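Local coordinates for protein uncharacterized metal-dependent hydrolase (Pyrococcus horikoshii, PDB 3IGH) that probably hydrolyses carbon-nitrogen bonds other than peptide bonds, as an uncharacterised member of the metal-dependent amidohydrolase family, at residues A[261-267]-A[311-317]; A[271-275]-A[286-290]; A[297-302]-A[327-331]; A[356-362]-A[393-399]. All blocks are in the same frame, centred on the assembly; numbering follows the deposited sequence. Where two conformers were deposited one is given.

Contact 1: A[261-267]-A[311-317]. With SO4 (sulfate ion), chain B.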
loop_
_atom_site.group_PDB
_atom_site.type_symbol
_atom_site.label_atom_id
_atom_site.label_comp_id
_atom_site.label_asym_id
_atom_site.label_seq_id
_atom_site.Cartn_x
_atom_site.Cartn_y
_atom_site.Cartn_z
ATOM N N VAL A 261 7.965 12.730 1.745
ATOM C CA VAL A 261 8.690 13.098 2.962
ATOM C C VAL A 261 8.530 14.609 3.166
ATOM O O VAL A 261 8.405 15.367 2.194
ATOM C CB VAL A 261 10.212 12.709 2.871
ATOM C CG1 VAL A 261 10.933 13.510 1.786
ATOM C CG2 VAL A 261 10.927 12.881 4.221
ATOM N N LYS A 262 8.549 15.039 4.424
ATOM C CA LYS A 262 8.463 16.449 4.757
ATOM C C LYS A 262 9.782 16.946 5.366
ATOM O O LYS A 262 10.288 16.368 6.324
ATOM C CB LYS A 262 7.274 16.702 5.699
ATOM C CG LYS A 262 7.184 18.111 6.298
ATOM C CD LYS A 262 7.050 19.196 5.240
ATOM C CE LYS A 262 7.037 20.579 5.883
ATOM N NZ LYS A 262 5.863 20.803 6.763
ATOM N N LEU A 263 10.320 18.011 4.779
ATOM C CA LEU A 263 11.569 18.644 5.223
ATOM C C LEU A 263 11.363 20.113 5.604
ATOM O O LEU A 263 10.387 20.742 5.188
ATOM C CB LEU A 263 12.620 18.590 4.102
ATOM C CG LEU A 263 12.918 17.199 3.525
ATOM C CD1 LEU A 263 13.818 17.315 2.318
ATOM C CD2 LEU A 263 13.533 16.344 4.595
ATOM N N PHE A 264 12.330 20.658 6.340
ATOM C CA PHE A 264 12.289 22.041 6.834
ATOM C C PHE A 264 13.569 22.770 6.449
ATOM O O PHE A 264 14.658 22.220 6.576
ATOM C CB PHE A 264 12.183 22.048 8.362
ATOM C CG PHE A 264 10.900 21.478 8.885
ATOM C CD1 PHE A 264 9.814 22.314 9.152
ATOM C CD2 PHE A 264 10.772 20.110 9.118
ATOM C CE1 PHE A 264 8.617 21.793 9.639
ATOM C CE2 PHE A 264 9.573 19.576 9.597
ATOM C CZ PHE A 264 8.497 20.421 9.861
ATOM N N THR A 265 13.435 23.995 5.965
ATOM C CA THR A 265 14.588 24.883 5.829
ATOM C C THR A 265 14.693 25.839 7.014
ATOM O O THR A 265 15.789 26.064 7.513
ATOM C CB THR A 265 14.557 25.717 4.542
ATOM O OG1 THR A 265 13.301 26.403 4.443
ATOM C CG2 THR A 265 14.761 24.834 3.324
ATOM N N ASP A 266 13.562 26.405 7.453
ATOM C CA ASP A 266 13.579 27.445 8.490
ATOM C C ASP A 266 12.455 27.339 9.525
ATOM O O ASP A 266 11.714 26.356 9.557
ATOM C CB ASP A 266 13.636 28.854 7.865
ATOM C CG ASP A 266 12.352 29.255 7.142
ATOM O OD1 ASP A 266 11.495 28.399 6.840
ATOM O OD2 ASP A 266 12.218 30.455 6.819
ATOM N N GLY A 267 12.351 28.346 10.389
ATOM C CA GLY A 267 11.291 28.370 11.392
ATOM C C GLY A 267 10.150 29.253 10.930
ATOM O O GLY A 267 9.747 29.208 9.761
ATOM N N VAL A 311 8.533 15.197 -2.303
ATOM C CA VAL A 311 9.344 15.901 -1.322
ATOM C C VAL A 311 8.721 17.285 -1.091
ATOM O O VAL A 311 8.595 18.090 -2.027
ATOM C CB VAL A 311 10.813 16.040 -1.813
ATOM C CG1 VAL A 311 11.660 16.767 -0.764
ATOM C CG2 VAL A 311 11.405 14.649 -2.155
ATOM N N ALA A 312 8.328 17.540 0.151
ATOM C CA ALA A 312 7.764 18.824 0.548
ATOM C C ALA A 312 8.727 19.526 1.472
ATOM O O ALA A 312 9.194 18.948 2.452
ATOM C CB ALA A 312 6.401 18.643 1.246
ATOM N N ILE A 313 9.029 20.780 1.151
ATOM C CA ILE A 313 9.945 21.565 1.960
ATOM C C ILE A 313 9.259 22.821 2.515
ATOM O O ILE A 313 8.790 23.669 1.760
ATOM C CB ILE A 313 11.218 21.976 1.166
ATOM C CG1 ILE A 313 11.879 20.738 0.518
ATOM C CG2 ILE A 313 12.194 22.679 2.101
ATOM C CD1 ILE A 313 13.215 21.016 -0.207
ATOM N N HIS A 314 9.222 22.918 3.836
ATOM C CA HIS A 314 8.804 24.133 4.547
ATOM C C HIS A 314 9.813 25.247 4.263
ATOM O O HIS A 314 11.010 25.087 4.527
ATOM C CB HIS A 314 8.756 23.791 6.043
ATOM C CG HIS A 314 8.671 24.969 6.974
ATOM N ND1 HIS A 314 7.638 25.119 7.875
ATOM C CD2 HIS A 314 9.521 26.001 7.206
ATOM C CE1 HIS A 314 7.838 26.207 8.597
ATOM N NE2 HIS A 314 8.967 26.769 8.202
ATOM N N ALA A 315 9.325 26.366 3.737
ATOM C CA ALA A 315 10.132 27.588 3.590
ATOM C C ALA A 315 9.253 28.815 3.820
ATOM O O ALA A 315 8.393 29.123 3.007
ATOM C CB ALA A 315 10.777 27.652 2.208
ATOM N N ILE A 316 9.477 29.506 4.932
ATOM C CA ILE A 316 8.694 30.698 5.263
ATOM C C ILE A 316 9.453 31.963 4.822
ATOM O O ILE A 316 8.928 32.772 4.058
ATOM C CB ILE A 316 8.277 30.681 6.767
ATOM C CG1 ILE A 316 7.220 29.591 6.972
ATOM C CG2 ILE A 316 7.699 32.030 7.213
ATOM C CD1 ILE A 316 6.653 29.477 8.383
ATOM N N GLY A 317 10.694 32.110 5.272
ATOM C CA GLY A 317 11.506 33.278 4.917
ATOM C C GLY A 317 11.948 33.259 3.467
ATOM O O GLY A 317 11.947 32.202 2.819
HETATM S S SO4 B . 4.805 23.275 9.214
HETATM O O1 SO4 B . 4.033 22.052 9.300
HETATM O O2 SO4 B . 3.914 24.410 9.395
HETATM O O3 SO4 B . 5.789 23.294 10.288
HETATM O O4 SO4 B . 5.438 23.357 7.893
#
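Val261 to Phe264 pair with Val311 to His314 as neighbouring parallel strands of the buried central barrel, their axes inclined by 24°. The ladder is regular: Ala312 N donates to Val261 O (3.0 Å), Leu263 N to Ala312 O (2.7 Å) and His314 N to Leu263 O (2.8 Å). Beyond the paired residues, both Thr265 N and Thr265 OG1 grip His314 O; the hydroxyl lies on a carbonyl lone pair at 2.6 Å from that oxygen. Asp266 then reaches over to the other backbone with both carboxylate oxygens, each through its syn lone pair. Asp266 OD1 takes Ile316 N (3.0 Å). Asp266 OD2 takes Gly317 N (2.7 Å), in the residue immediately before helix 318-331. Helix 294-305 links the two strands, the beta-alpha-beta crossover of a TIM barrel, and covers Val261, Leu263 and Val311 on the outward face. Lys262, Phe264 and His314 lie on the opposite face, which looks into the barrel. A chi1 of 166° carries the His314 ring to where NE2 donates to Gly267 O (3.0 Å), in the ring plane but above the carbonyl plane, and Phe264 CD1 lies over one ring face. On its other nitrogen, His314 ND1 meets sulfate O4 almost straight on (2.8 Å, 172° at the hydrogen). Lys262, bent at chi2 and chi4, brings NZ to the same oxygen. His67 and His339 also hold this sulfate, probably from the crystallisation liquor; the cluster is consistent with the metal-site region of related amidohydrolases.

Contact 2: A[271-275]-A[286-290]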
loop_
_atom_site.group_PDB
_atom_site.type_symbol
_atom_site.label_atom_id
_atom_site.label_comp_id
_atom_site.label_asym_id
_atom_site.label_seq_id
_atom_site.Cartn_x
_atom_site.Cartn_y
_atom_site.Cartn_z
ATOM N N ALA A 271 8.213 33.669 15.683
ATOM C CA ALA A 271 9.330 33.446 16.586
ATOM C C ALA A 271 10.625 34.080 16.073
ATOM O O ALA A 271 11.658 34.010 16.751
ATOM C CB ALA A 271 9.523 31.940 16.811
ATOM N N ARG A 272 10.553 34.696 14.889
ATOM C CA ARG A 272 11.712 35.274 14.176
ATOM C C ARG A 272 12.782 34.224 13.836
ATOM O O ARG A 272 13.980 34.508 13.846
ATOM C CB ARG A 272 12.323 36.493 14.905
ATOM C CG ARG A 272 11.310 37.599 15.244
ATOM C CD ARG A 272 12.005 38.867 15.737
ATOM N NE ARG A 272 11.060 39.913 16.136
ATOM C CZ ARG A 272 10.466 39.978 17.326
ATOM N NH1 ARG A 272 10.709 39.061 18.253
ATOM N NH2 ARG A 272 9.617 40.964 17.587
ATOM N N THR A 273 12.326 33.017 13.518
ATOM C CA THR A 273 13.217 31.921 13.154
ATOM C C THR A 273 13.151 31.600 11.663
ATOM O O THR A 273 13.940 30.790 11.160
ATOM C CB THR A 273 12.951 30.668 14.014
ATOM O OG1 THR A 273 11.545 30.387 14.032
ATOM C CG2 THR A 273 13.427 30.901 15.446
ATOM N N ALA A 274 12.232 32.262 10.957
ATOM C CA ALA A 274 12.173 32.199 9.506
ATOM C C ALA A 274 13.388 32.914 8.937
ATOM O O ALA A 274 13.782 33.974 9.437
ATOM C CB ALA A 274 10.880 32.818 8.973
ATOM N N LEU A 275 13.981 32.331 7.901
ATOM C CA LEU A 275 15.276 32.800 7.395
ATOM C C LEU A 275 15.134 33.853 6.305
ATOM O O LEU A 275 14.680 33.565 5.198
ATOM C CB LEU A 275 16.115 31.612 6.894
ATOM C CG LEU A 275 17.561 31.909 6.474
ATOM C CD1 LEU A 275 18.397 32.353 7.675
ATOM C CD2 LEU A 275 18.161 30.665 5.832
ATOM N N THR A 286 18.949 39.820 14.333
ATOM C CA THR A 286 18.736 38.460 13.818
ATOM C C THR A 286 18.135 38.420 12.418
ATOM O O THR A 286 17.402 39.326 12.020
ATOM C CB THR A 286 17.915 37.579 14.813
ATOM O OG1 THR A 286 17.982 36.207 14.407
ATOM C CG2 THR A 286 16.448 38.020 14.904
ATOM N N SER A 287 18.467 37.366 11.676
ATOM C CA SER A 287 17.931 37.134 10.331
ATOM C C SER A 287 17.211 35.785 10.229
ATOM O O SER A 287 16.840 35.352 9.140
ATOM C CB SER A 287 19.049 37.199 9.290
ATOM O OG SER A 287 19.578 38.500 9.191
ATOM N N GLY A 288 17.029 35.128 11.369
ATOM C CA GLY A 288 16.308 33.866 11.430
ATOM C C GLY A 288 17.260 32.697 11.534
ATOM O O GLY A 288 18.433 32.874 11.831
ATOM N N GLN A 289 16.765 31.498 11.257
ATOM C CA GLN A 289 17.519 30.301 11.578
ATOM C C GLN A 289 17.279 29.175 10.575
ATOM O O GLN A 289 16.148 28.701 10.406
ATOM C CB GLN A 289 17.152 29.869 12.997
ATOM C CG GLN A 289 17.888 28.678 13.532
ATOM C CD GLN A 289 17.361 28.265 14.888
ATOM O OE1 GLN A 289 16.665 27.259 15.012
ATOM N NE2 GLN A 289 17.673 29.054 15.913
ATOM N N LEU A 290 18.360 28.768 9.912
ATOM C CA LEU A 290 18.362 27.622 9.016
ATOM C C LEU A 290 18.359 26.345 9.844
ATOM O O LEU A 290 19.220 26.146 10.708
ATOM C CB LEU A 290 19.578 27.671 8.084
ATOM C CG LEU A 290 19.706 26.638 6.962
ATOM C CD1 LEU A 290 18.664 26.847 5.871
ATOM C CD2 LEU A 290 21.112 26.667 6.377
HETATM O O HOH W 1 16.010 34.681 15.567
#
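Thr273 and Gly288 meet within the long beta-alpha loop that follows strand 256-264 of the TIM barrel and folds back on itself before helix 294-305. Neither segment is a regular helix or strand, and the contact is carried mainly by backbone atoms. Its one direct conventional hydrogen bond runs from Gln289 N to Thr273 O (2.9 Å); it is bent, 143° at the hydrogen, and the donor stands well above the carbonyl plane. Gly288 CA makes C-H...O contacts with Arg272 O (3.4 Å) and with Ala274 O (3.2 Å), so two carbonyls of the other segment close on a single methylene. With no side chain on this side, Gly288 can come right up to them, and its phi of 102° is one that a residue with a CB seldom takes. A further C-H...O contact joins Leu275 CA to Ser287 O (3.5 Å). At the other end a water donates to Arg272 O (2.7 Å) and is hydrogen-bonded to Thr286 OG1 (2.8 Å), bridging Arg272 O and Thr286 OG1, which are themselves 4.4 Å apart. The guanidinium of Arg272 turns elsewhere, into a salt bridge with Asp282, and Thr273 OG1 is engaged by Ser268 N. Inward, the loop rests on the barrel: Leu275 N is bound by the Asp266 carboxylate, and both Leu275 and Leu290 touch helix 318-331. Leu275, its branch turned away from its own amide (chi1 -173°), lays CD1 against Ser287 O and the Gly288-Gln289 peptide and crosses its CD2 over Leu290 CD1 at 3.9 Å.

Contact 3: A[297-302]-A[327-331]. With SO4 (sulfate ion), chain R.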
loop_
_atom_site.group_PDB
_atom_site.type_symbol
_atom_site.label_atom_id
_atom_site.label_comp_id
_atom_site.label_asym_id
_atom_site.label_seq_id
_atom_site.Cartn_x
_atom_site.Cartn_y
_atom_site.Cartn_z
ATOM N N LEU A 297 19.586 18.282 3.178
ATOM C CA LEU A 297 18.298 18.376 2.492
ATOM C C LEU A 297 18.315 17.637 1.149
ATOM O O LEU A 297 17.353 16.955 0.812
ATOM C CB LEU A 297 17.887 19.834 2.286
ATOM C CG LEU A 297 17.480 20.644 3.527
ATOM C CD1 LEU A 297 17.628 22.128 3.214
ATOM C CD2 LEU A 297 16.026 20.349 3.920
ATOM N N ILE A 298 19.418 17.764 0.409
ATOM C CA ILE A 298 19.595 17.081 -0.875
ATOM C C ILE A 298 19.660 15.576 -0.688
ATOM O O ILE A 298 19.039 14.835 -1.448
ATOM C CB ILE A 298 20.850 17.600 -1.621
ATOM C CG1 ILE A 298 20.600 19.029 -2.084
ATOM C CG2 ILE A 298 21.191 16.741 -2.868
ATOM C CD1 ILE A 298 21.840 19.860 -2.115
ATOM N N ARG A 299 20.396 15.133 0.334
ATOM C CA ARG A 299 20.517 13.706 0.636
ATOM C C ARG A 299 19.156 13.056 0.930
ATOM O O ARG A 299 18.841 11.974 0.415
ATOM C CB ARG A 299 21.472 13.495 1.814
ATOM C CG ARG A 299 21.661 12.043 2.218
ATOM C CD ARG A 299 22.597 11.918 3.399
ATOM N NE ARG A 299 23.991 11.960 2.969
ATOM C CZ ARG A 299 24.795 10.903 2.907
ATOM N NH1 ARG A 299 26.039 11.062 2.496
ATOM N NH2 ARG A 299 24.368 9.695 3.262
ATOM N N ILE A 300 18.346 13.720 1.746
ATOM C CA ILE A 300 17.015 13.188 2.070
ATOM C C ILE A 300 16.093 13.200 0.830
ATOM O O ILE A 300 15.372 12.223 0.570
ATOM C CB ILE A 300 16.384 13.888 3.301
ATOM C CG1 ILE A 300 17.304 13.745 4.524
ATOM C CG2 ILE A 300 15.026 13.258 3.638
ATOM C CD1 ILE A 300 16.946 14.642 5.710
ATOM N N THR A 301 16.137 14.294 0.075
ATOM C CA THR A 301 15.406 14.418 -1.183
ATOM C C THR A 301 15.746 13.258 -2.135
ATOM O O THR A 301 14.850 12.624 -2.686
ATOM C CB THR A 301 15.695 15.783 -1.856
ATOM O OG1 THR A 301 15.234 16.843 -1.005
ATOM C CG2 THR A 301 15.006 15.897 -3.216
ATOM N N GLU A 302 17.035 12.959 -2.291
ATOM C CA GLU A 302 17.459 11.866 -3.175
ATOM C C GLU A 302 17.046 10.483 -2.677
ATOM O O GLU A 302 16.698 9.618 -3.490
ATOM C CB GLU A 302 18.968 11.920 -3.467
ATOM C CG GLU A 302 19.414 13.128 -4.317
ATOM C CD GLU A 302 18.773 13.189 -5.705
ATOM O OE1 GLU A 302 19.512 13.062 -6.696
ATOM O OE2 GLU A 302 17.535 13.389 -5.819
ATOM N N VAL A 327 17.715 23.187 -3.551
ATOM C CA VAL A 327 17.552 21.739 -3.393
ATOM C C VAL A 327 16.839 21.144 -4.609
ATOM O O VAL A 327 17.314 20.168 -5.203
ATOM C CB VAL A 327 16.818 21.386 -2.067
ATOM C CG1 VAL A 327 16.584 19.887 -1.939
ATOM C CG2 VAL A 327 17.638 21.869 -0.881
ATOM N N PHE A 328 15.726 21.764 -5.006
ATOM C CA PHE A 328 14.960 21.296 -6.155
ATOM C C PHE A 328 15.697 21.461 -7.502
ATOM O O PHE A 328 15.569 20.613 -8.400
ATOM C CB PHE A 328 13.547 21.924 -6.167
ATOM C CG PHE A 328 12.652 21.429 -5.031
ATOM C CD1 PHE A 328 12.759 20.126 -4.554
ATOM C CD2 PHE A 328 11.695 22.268 -4.462
ATOM C CE1 PHE A 328 11.937 19.662 -3.522
ATOM C CE2 PHE A 328 10.871 21.818 -3.427
ATOM C CZ PHE A 328 10.986 20.521 -2.958
ATOM N N GLU A 329 16.504 22.512 -7.620
ATOM C CA GLU A 329 17.289 22.716 -8.828
ATOM C C GLU A 329 18.352 21.630 -8.981
ATOM O O GLU A 329 18.446 21.013 -10.044
ATOM C CB GLU A 329 17.943 24.096 -8.843
ATOM C CG GLU A 329 18.685 24.389 -10.139
ATOM C CD GLU A 329 19.820 25.392 -9.970
ATOM O OE1 GLU A 329 20.545 25.618 -10.958
ATOM O OE2 GLU A 329 19.993 25.955 -8.863
ATOM N N THR A 330 19.099 21.364 -7.906
ATOM C CA THR A 330 20.211 20.408 -7.893
ATOM C C THR A 330 19.753 18.961 -8.140
ATOM O O THR A 330 20.434 18.171 -8.797
ATOM C CB THR A 330 20.973 20.506 -6.539
ATOM O OG1 THR A 330 21.462 21.842 -6.358
ATOM C CG2 THR A 330 22.139 19.548 -6.471
ATOM N N THR A 331 18.595 18.615 -7.581
ATOM C CA THR A 331 18.087 17.257 -7.702
ATOM C C THR A 331 17.314 17.078 -9.005
ATOM O O THR A 331 17.005 15.954 -9.402
ATOM C CB THR A 331 17.206 16.871 -6.500
ATOM O OG1 THR A 331 16.148 17.835 -6.343
ATOM C CG2 THR A 331 18.040 16.813 -5.236
HETATM S S SO4 R . 21.939 7.205 3.916
HETATM O O1 SO4 R . 21.474 8.429 4.566
HETATM O O2 SO4 R . 23.388 7.098 4.055
HETATM O O3 SO4 R . 21.310 6.050 4.548
HETATM O O4 SO4 R . 21.589 7.237 2.498
#
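Leu297, Ile298 and Thr301 pack on Val327 and Thr331 where two helices of the TIM barrel's outer layer, 294-305 and 318-331, lean together. The segment axes approach to 9.9 Å and cross at -55°, and the interface between them is made of side-chain branches in van der Waals contact. Val327 is the inner wedge: its CG2 meets Leu297 CB (3.8 Å), while CG1, anti to the backbone N at chi1 177°, presses on Thr301 OG1 (3.5 Å). That hydroxyl is already committed to its own helix, donating to Leu297 O (2.8 Å), which the amide of Thr301 reaches from the opposite face of the carbonyl plane. Thr331 repeats the pattern, its OG1 donating to Val327 O (2.8 Å). Both threonines thus spend their hydroxyl on a backbone carbonyl of their own helix and present methyls to the neighbouring one. In Thr331 a chi1 of 55° places OG1 over its helix and directs CG2 toward the other helix, to Ile298 CG2 (3.9 Å) and Thr301 CG2. On the solvent side Glu302, bent at chi2, folds back alongside the same methyl, its OE2 lying 3.5 Å from Thr331 CG2.

Contact 4: A[356-362]-A[393-399]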
loop_
_atom_site.group_PDB
_atom_site.type_symbol
_atom_site.label_atom_id
_atom_site.label_comp_id
_atom_site.label_asym_id
_atom_site.label_seq_id
_atom_site.Cartn_x
_atom_site.Cartn_y
_atom_site.Cartn_z
ATOM N N VAL A 356 7.845 24.209 -9.537
ATOM C CA VAL A 356 7.504 23.717 -8.200
ATOM C C VAL A 356 6.008 23.893 -7.918
ATOM O O VAL A 356 5.340 24.735 -8.538
ATOM C CB VAL A 356 8.366 24.356 -7.070
ATOM C CG1 VAL A 356 9.848 24.022 -7.256
ATOM C CG2 VAL A 356 8.154 25.861 -6.990
ATOM N N ARG A 357 5.495 23.055 -7.021
ATOM C CA ARG A 357 4.125 23.148 -6.524
ATOM C C ARG A 357 4.134 23.919 -5.208
ATOM O O ARG A 357 5.091 23.834 -4.456
ATOM C CB ARG A 357 3.549 21.743 -6.315
ATOM C CG ARG A 357 3.159 21.068 -7.618
ATOM C CD ARG A 357 3.149 19.550 -7.496
ATOM N NE ARG A 357 4.481 18.957 -7.388
ATOM C CZ ARG A 357 4.865 18.148 -6.398
ATOM N NH1 ARG A 357 4.022 17.842 -5.426
ATOM N NH2 ARG A 357 6.085 17.625 -6.389
ATOM N N LEU A 358 3.080 24.692 -4.942
ATOM C CA LEU A 358 3.022 25.499 -3.720
ATOM C C LEU A 358 1.765 25.210 -2.904
ATOM O O LEU A 358 0.656 25.240 -3.427
ATOM C CB LEU A 358 3.083 27.002 -4.044
ATOM C CG LEU A 358 4.219 27.576 -4.909
ATOM C CD1 LEU A 358 3.961 29.045 -5.224
ATOM C CD2 LEU A 358 5.577 27.421 -4.235
ATOM N N SER A 359 1.951 24.942 -1.613
ATOM C CA SER A 359 0.833 24.827 -0.687
ATOM C C SER A 359 0.863 26.015 0.269
ATOM O O SER A 359 1.813 26.189 1.029
ATOM C CB SER A 359 0.912 23.506 0.077
ATOM O OG SER A 359 -0.094 23.409 1.053
ATOM N N VAL A 360 -0.176 26.842 0.212
ATOM C CA VAL A 360 -0.215 28.066 1.010
ATOM C C VAL A 360 -1.378 28.040 1.994
ATOM O O VAL A 360 -2.324 27.268 1.828
ATOM C CB VAL A 360 -0.304 29.341 0.123
ATOM C CG1 VAL A 360 0.953 29.498 -0.739
ATOM C CG2 VAL A 360 -1.564 29.353 -0.733
ATOM N N GLN A 361 -1.306 28.894 3.011
ATOM C CA GLN A 361 -2.299 28.887 4.083
ATOM C C GLN A 361 -2.891 30.288 4.281
ATOM O O GLN A 361 -2.412 31.045 5.124
ATOM C CB GLN A 361 -1.673 28.388 5.391
ATOM C CG GLN A 361 -1.163 26.937 5.396
ATOM C CD GLN A 361 0.175 26.782 4.700
ATOM O OE1 GLN A 361 1.043 27.649 4.806
ATOM N NE2 GLN A 361 0.339 25.689 3.958
ATOM N N PRO A 362 -3.904 30.652 3.474
ATOM C CA PRO A 362 -4.478 32.013 3.514
ATOM C C PRO A 362 -4.955 32.537 4.872
ATOM O O PRO A 362 -4.860 33.737 5.111
ATOM C CB PRO A 362 -5.626 31.940 2.502
ATOM C CG PRO A 362 -5.163 30.887 1.522
ATOM C CD PRO A 362 -4.512 29.844 2.399
ATOM N N ALA A 393 2.788 29.140 -10.514
ATOM C CA ALA A 393 2.785 27.761 -10.012
ATOM C C ALA A 393 1.389 27.216 -9.758
ATOM O O ALA A 393 0.441 27.978 -9.543
ATOM C CB ALA A 393 3.619 27.658 -8.739
ATOM N N GLU A 394 1.275 25.889 -9.783
ATOM C CA GLU A 394 0.104 25.225 -9.230
ATOM C C GLU A 394 0.051 25.546 -7.738
ATOM O O GLU A 394 1.048 25.416 -7.026
ATOM C CB GLU A 394 0.183 23.719 -9.445
ATOM C CG GLU A 394 -1.130 23.018 -9.213
ATOM C CD GLU A 394 -2.023 23.019 -10.443
ATOM O OE1 GLU A 394 -3.165 23.527 -10.354
ATOM O OE2 GLU A 394 -1.583 22.506 -11.494
ATOM N N LEU A 395 -1.106 26.014 -7.289
ATOM C CA LEU A 395 -1.254 26.520 -5.936
ATOM C C LEU A 395 -2.370 25.755 -5.237
ATOM O O LEU A 395 -3.470 25.633 -5.771
ATOM C CB LEU A 395 -1.587 28.012 -5.996
ATOM C CG LEU A 395 -1.549 28.891 -4.749
ATOM C CD1 LEU A 395 -0.120 29.146 -4.317
ATOM C CD2 LEU A 395 -2.227 30.215 -5.059
ATOM N N GLY A 396 -2.080 25.236 -4.048
ATOM C CA GLY A 396 -3.086 24.548 -3.249
ATOM C C GLY A 396 -3.334 25.308 -1.962
ATOM O O GLY A 396 -2.434 25.978 -1.457
ATOM N N PHE A 397 -4.554 25.214 -1.437
ATOM C CA PHE A 397 -4.881 25.871 -0.172
ATOM C C PHE A 397 -4.871 24.853 0.959
ATOM O O PHE A 397 -5.201 23.675 0.774
ATOM C CB PHE A 397 -6.261 26.545 -0.228
ATOM C CG PHE A 397 -6.280 27.888 -0.933
ATOM C CD1 PHE A 397 -5.135 28.426 -1.516
ATOM C CD2 PHE A 397 -7.475 28.599 -1.031
ATOM C CE1 PHE A 397 -5.169 29.654 -2.168
ATOM C CE2 PHE A 397 -7.525 29.819 -1.683
ATOM C CZ PHE A 397 -6.362 30.351 -2.256
ATOM N N SER A 398 -4.528 25.336 2.142
ATOM C CA SER A 398 -4.464 24.505 3.317
ATOM C C SER A 398 -4.625 25.367 4.562
ATOM O O SER A 398 -4.616 26.589 4.479
ATOM C CB SER A 398 -3.119 23.778 3.361
ATOM O OG SER A 398 -2.030 24.664 3.195
ATOM N N THR A 399 -4.751 24.714 5.711
ATOM C CA THR A 399 -4.961 25.410 6.965
ATOM C C THR A 399 -3.796 25.249 7.925
ATOM O O THR A 399 -3.687 26.020 8.876
ATOM C CB THR A 399 -6.235 24.910 7.689
ATOM O OG1 THR A 399 -6.177 23.486 7.843
ATOM C CG2 THR A 399 -7.490 25.292 6.909
HETATM O O HOH W 2 3.488 24.040 -10.404
#
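Ser398 OG is gripped from several sides: Gln361 NE2 donates to it (2.7 Å), and it in turn donates to Val360 O (3.0 Å), standing far above that carbonyl plane. A chi1 of 51°, with OG between the backbone N and the carbonyl carbon, turns the hydroxyl back over the partner strand. Ser359 OG lies nearby but is also hydrogen-bonded to Ser66 OG. Behind this cluster the strands run parallel with their axes 24° apart. Leu358 N donates to Glu394 O (3.0 Å), Gly396 N to Leu358 O (2.8 Å) and Val360 N to Gly396 O (2.9 Å). At the start of the pairing, before Leu358, a water bridges Val356 O and Glu394 N. On the face carrying Leu358, Val360 and Phe397, Leu395 CD1 nests against Val360 CG1 (3.8 Å) and Leu358 CB. Pro362 finishes the row with a CH-pi contact, its CG 3.8 Å from the centroid of the Phe397 ring and only 6° off the normal. As adjacent staves of the TIM barrel, these strands are flanked by 336-337 beside 357-360 and by 58-68, whose Ser66 bonds the backbone of Phe397, while helix 436-450 packs against the Phe397 ring.

How the contacts relate
Contacts 1 and 4 are both pairs of parallel barrel strands, their centres 13 Å apart; the short strand 336-337 lies between them. They do not touch, their nearest atoms being about 5 Å apart, but both border the sulfate site: His67, which binds the sulfate of contact 1, is touched by Ser359 and Ser398 of contact 4. Contact 2 is nested in the chain between the strands of contact 1, 13 Å away between centres, and a probable hydrogen bond from Gly267 N to Thr273 O (3.0 Å) joins them. Contact 3 backs contact 1 from outside, 12 Å between centres, with Leu263 CD2 3.6 Å from Ile300 CG2. Phe328 CD2 also reaches Val356 CG1 of contact 4, at 3.8 Å.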